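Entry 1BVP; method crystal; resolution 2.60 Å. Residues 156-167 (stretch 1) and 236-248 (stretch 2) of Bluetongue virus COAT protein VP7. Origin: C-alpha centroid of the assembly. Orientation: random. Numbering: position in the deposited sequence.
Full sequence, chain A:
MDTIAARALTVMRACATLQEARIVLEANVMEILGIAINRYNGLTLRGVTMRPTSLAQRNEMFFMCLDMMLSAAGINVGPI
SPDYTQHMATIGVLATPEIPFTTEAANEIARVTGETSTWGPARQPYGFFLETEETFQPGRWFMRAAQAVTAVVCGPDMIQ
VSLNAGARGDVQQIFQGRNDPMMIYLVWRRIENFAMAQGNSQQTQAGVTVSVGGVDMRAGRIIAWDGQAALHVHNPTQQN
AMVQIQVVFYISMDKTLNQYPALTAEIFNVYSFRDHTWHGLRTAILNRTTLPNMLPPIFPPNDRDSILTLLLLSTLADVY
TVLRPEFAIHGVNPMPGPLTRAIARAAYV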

# COMPACT_ATOMS: atom_id res chain seq x y z
N PRO A 156 12.12 -4.82 18.37
CA PRO A 156 12.08 -3.56 17.62
C PRO A 156 10.80 -2.80 17.90
O PRO A 156 10.75 -1.59 17.72
N ASP A 157 9.80 -3.50 18.44
CA ASP A 157 8.50 -2.91 18.75
C ASP A 157 8.01 -3.29 20.12
O ASP A 157 6.82 -3.15 20.42
N MET A 158 8.94 -3.66 21.00
CA MET A 158 8.52 -4.18 22.29
C MET A 158 9.37 -3.87 23.51
O MET A 158 10.60 -3.76 23.42
N ILE A 159 8.70 -3.72 24.65
CA ILE A 159 9.40 -3.55 25.92
C ILE A 159 8.73 -4.50 26.92
O ILE A 159 7.58 -4.96 26.72
N GLN A 160 9.48 -4.86 27.96
CA GLN A 160 8.97 -5.72 29.05
C GLN A 160 9.41 -5.04 30.31
O GLN A 160 10.42 -4.32 30.32
N VAL A 161 8.56 -5.16 31.33
CA VAL A 161 8.80 -4.55 32.63
C VAL A 161 8.77 -5.66 33.68
O VAL A 161 7.85 -6.51 33.66
N SER A 162 9.79 -5.68 34.54
CA SER A 162 9.89 -6.64 35.66
C SER A 162 9.43 -5.88 36.90
O SER A 162 9.93 -4.78 37.18
N LEU A 163 8.49 -6.44 37.64
CA LEU A 163 8.00 -5.79 38.86
C LEU A 163 8.22 -6.68 40.11
O LEU A 163 7.85 -7.88 40.11
N ASN A 164 8.82 -6.11 41.17
CA ASN A 164 8.98 -6.83 42.44
C ASN A 164 7.57 -6.94 43.06
O ASN A 164 6.65 -6.19 42.67
N ALA A 165 7.38 -7.88 43.99
CA ALA A 165 6.07 -8.03 44.63
C ALA A 165 5.68 -6.70 45.25
O ALA A 165 6.53 -5.99 45.84
N GLY A 166 4.42 -6.31 45.03
CA GLY A 166 3.91 -5.04 45.55
C GLY A 166 4.42 -3.74 44.93
O GLY A 166 3.92 -2.68 45.30
N ALA A 167 5.35 -3.82 43.97
CA ALA A 167 5.93 -2.62 43.32
C ALA A 167 5.02 -1.83 42.35
O ALA A 167 4.01 -2.33 41.83
N PRO A 236 0.16 -5.46 42.48
CA PRO A 236 -0.38 -5.57 43.84
C PRO A 236 -0.19 -6.98 44.40
O PRO A 236 -0.55 -7.28 45.54
N THR A 237 0.32 -7.84 43.54
CA THR A 237 0.58 -9.23 43.80
C THR A 237 1.75 -9.46 44.76
O THR A 237 2.63 -8.58 44.95
N GLN A 238 1.73 -10.63 45.42
CA GLN A 238 2.78 -10.99 46.38
C GLN A 238 3.93 -11.80 45.81
O GLN A 238 4.72 -12.37 46.54
N GLN A 239 4.09 -11.73 44.49
CA GLN A 239 5.13 -12.45 43.75
C GLN A 239 5.67 -11.53 42.67
O GLN A 239 5.04 -10.53 42.34
N ASN A 240 6.80 -11.91 42.08
CA ASN A 240 7.35 -11.11 40.98
C ASN A 240 6.40 -11.22 39.78
O ASN A 240 5.72 -12.25 39.57
N ALA A 241 6.39 -10.16 38.98
CA ALA A 241 5.55 -10.09 37.79
C ALA A 241 6.30 -9.49 36.61
O ALA A 241 7.30 -8.77 36.79
N MET A 242 5.86 -9.86 35.41
CA MET A 242 6.42 -9.32 34.18
C MET A 242 5.31 -8.94 33.21
O MET A 242 4.31 -9.68 33.07
N VAL A 243 5.39 -7.75 32.61
CA VAL A 243 4.38 -7.39 31.61
C VAL A 243 5.09 -6.99 30.34
O VAL A 243 6.24 -6.51 30.41
N GLN A 244 4.49 -7.33 29.18
CA GLN A 244 5.07 -6.85 27.91
C GLN A 244 4.18 -5.75 27.39
O GLN A 244 2.96 -5.76 27.61
N ILE A 245 4.81 -4.73 26.84
CA ILE A 245 4.08 -3.62 26.25
C ILE A 245 4.56 -3.48 24.83
O ILE A 245 5.76 -3.29 24.57
N GLN A 246 3.63 -3.74 23.92
CA GLN A 246 3.89 -3.69 22.48
C GLN A 246 3.44 -2.40 21.81
O GLN A 246 2.30 -1.96 22.04
N VAL A 247 4.32 -1.80 21.00
CA VAL A 247 3.94 -0.61 20.22
C VAL A 247 3.48 -1.19 18.88
O VAL A 247 4.30 -1.50 17.99
N VAL A 248 2.16 -1.38 18.75
CA VAL A 248 1.61 -1.95 17.53
C VAL A 248 1.84 -1.08 16.28
O VAL A 248 2.10 -1.61 15.20

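What satisfies the backbone donors and acceptors where the two strands meet? Strand 158-163 runs antiparallel to strand 241-248, and the hydrogen-bonded pairs Ile159 with Ile245, Val161 with Val243 and Leu163 with Ala241 each close two bonds. Ile159 N donates a hydrogen bond to Ile245 O at 3.0 Å, and Ile245 N donates one to Ile159 O at 2.8 Å. Val161 N to Val243 O is 2.8 Å and Val243 N to Val161 O is 2.9 Å; Leu163 N to Ala241 O is 2.8 Å and Ala241 N to Leu163 O is 2.9 Å. Just before the first strand, Asp157 O accepts from Val247 N at 2.9 Å. Several of these carbonyls also receive a CA-H...O contact, as when Met242 CA lies 3.2 Å from Val161 O, so an acceptor already bound to an amide gains a second, softer partner.

Which side chains fill the face carried by the hydrogen-bonded pairs? Here the residues are apolar and buried: Ile159, Val161 and Leu163 beside Ile245, Val243 and Ala241. Ile159 (chi1 p, chi2 t) sets CG1 3.7 Å from CB of Ile245, which is itself m, t. Val161 (t) meets Val243 (m) through their CG2 atoms at 3.8 Å, and the same CG2 of Val161 lies 4.3 Å from CD1 of Ile245, a diagonal contact that links neighbouring pairs. At the end of the row, Leu163 (m, m) sits beside the small Ala241, with their CB atoms 4.4 Å apart. With no polar groups in these side chains, this face needs no hydrogen bonds and packs by van der Waals contact; the backbone bonds run in the plane of the sheet.

How does the other face accommodate its polar groups? Met158, Gln160 and Ser162 lie beside Gln246, Gln244 and Met242, and the ends of both methionines come nearer to the opposing strand than their CA-to-CB bonds suggest. Met158 (chi1 t) brings CE to 3.1 Å from CB of Gln246, a tight approach. Met242 (m, t) places CE 3.6 Å from OG of Ser162 (m) and 3.9 Å from CD of Gln160 (p, t), covering polar side chains with a methyl group. Those groups are not left wanting: Gln160 OE1 and NE2, Ser162 OG and Gln246 OE1 are hydrogen-bonded elsewhere in the structure. Gln246 (t, t) holds NE2 3.8 Å from OD2 of Asp157 (p), close but not a hydrogen bond.

What happens where the strands give way to loops? Asn164 to Ala167 forms a type II turn, closed by Ala167 N donating to Asn164 O at 3.0 Å. Within it, Gly166 N donates to Thr237 O at 2.9 Å, tying the turn to the other loop; its phi of 71° suits glycine. Ala165 points toward that loop, its CB 3.5 Å from N of Gln239. The ends of Asn164 and Asn240, both m, draw nearer, but OD1 of Asn164 and ND2 of Asn240 stay 3.6 Å apart, without a hydrogen bond.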

# COMPACT_ATOMS: atom_id res chain seq x y z
CB PRO A 156 12.10 -4.02 16.17
CG PRO A 156 12.56 -5.47 16.22
CD PRO A 156 11.95 -5.98 17.48
CB ASP A 157 7.47 -3.46 17.76
CG ASP A 157 7.28 -4.98 17.85
OD1 ASP A 157 8.14 -5.67 18.45
OD2 ASP A 157 6.27 -5.48 17.30
CB MET A 158 8.50 -5.68 22.12
CG MET A 158 7.66 -6.39 23.06
SD MET A 158 6.42 -7.21 22.13
CE MET A 158 5.18 -6.75 23.12
CB ILE A 159 9.35 -2.11 26.50
CG1 ILE A 159 7.97 -1.80 27.07
CG2 ILE A 159 9.80 -1.09 25.48
CD1 ILE A 159 8.03 -0.75 28.13
CB GLN A 160 9.50 -7.15 28.99
CG GLN A 160 11.01 -7.24 29.00
CD GLN A 160 11.51 -8.59 28.55
OE1 GLN A 160 10.75 -9.43 28.09
NE2 GLN A 160 12.81 -8.80 28.66
CB VAL A 161 7.66 -3.54 32.98
CG1 VAL A 161 8.06 -2.65 34.11
CG2 VAL A 161 7.29 -2.73 31.80
CB SER A 162 11.34 -7.06 35.92
OG SER A 162 11.94 -7.67 34.80
CB LEU A 163 6.48 -5.54 38.77
CG LEU A 163 5.66 -4.67 37.82
CD1 LEU A 163 5.96 -3.22 38.06
CD2 LEU A 163 5.91 -5.08 36.40
CB ASN A 164 9.89 -6.07 43.42
CG ASN A 164 11.37 -6.38 43.22
OD1 ASN A 164 11.75 -7.51 42.89
ND2 ASN A 164 12.21 -5.38 43.44
CB ALA A 165 6.10 -9.11 45.66
CB ALA A 167 7.26 -2.97 42.65
CB PRO A 236 -1.86 -5.27 43.62
CG PRO A 236 -2.12 -5.92 42.34
CD PRO A 236 -0.93 -5.49 41.49
CB THR A 237 0.73 -9.89 42.42
OG1 THR A 237 -0.52 -10.50 42.09
CG2 THR A 237 1.93 -10.81 42.25
CB GLN A 238 2.16 -11.68 47.61
CG GLN A 238 1.45 -10.70 48.58
CD GLN A 238 2.32 -9.46 48.93
OE1 GLN A 238 3.27 -9.56 49.71
NE2 GLN A 238 2.00 -8.30 48.35
CB GLN A 239 4.52 -13.64 43.04
CG GLN A 239 4.21 -14.84 43.87
CD GLN A 239 3.98 -16.03 42.98
OE1 GLN A 239 4.86 -16.41 42.19
NE2 GLN A 239 2.78 -16.58 43.03
CB ASN A 240 8.71 -11.61 40.52
CG ASN A 240 9.65 -11.82 41.64
OD1 ASN A 240 9.82 -12.94 42.09
ND2 ASN A 240 10.27 -10.75 42.10
CB ALA A 241 4.31 -9.25 38.08
CB MET A 242 7.36 -10.30 33.51
CG MET A 242 8.72 -10.20 34.04
SD MET A 242 9.88 -11.09 33.07
CE MET A 242 10.64 -9.68 32.14
CB VAL A 243 3.46 -6.20 32.06
CG1 VAL A 243 2.84 -6.49 33.40
CG2 VAL A 243 4.22 -4.91 32.10
CB GLN A 244 5.26 -7.90 26.84
CG GLN A 244 4.09 -8.21 26.01
CD GLN A 244 4.46 -9.18 24.91
OE1 GLN A 244 5.63 -9.50 24.75
NE2 GLN A 244 3.47 -9.67 24.15
CB ILE A 245 4.30 -2.32 26.98
CG1 ILE A 245 3.74 -2.42 28.41
CG2 ILE A 245 3.60 -1.22 26.24
CD1 ILE A 245 4.12 -1.23 29.28
CB GLN A 246 3.13 -4.80 21.80
CG GLN A 246 3.44 -4.90 20.35
CD GLN A 246 2.54 -5.90 19.64
OE1 GLN A 246 1.72 -6.58 20.26
NE2 GLN A 246 2.69 -5.99 18.31
CB VAL A 247 5.11 0.39 20.00
CG1 VAL A 247 4.69 1.46 19.03
CG2 VAL A 247 5.49 1.05 21.30
CB VAL A 248 0.18 -2.48 17.72
CG1 VAL A 248 -0.49 -1.78 18.82
CG2 VAL A 248 -0.58 -2.40 16.45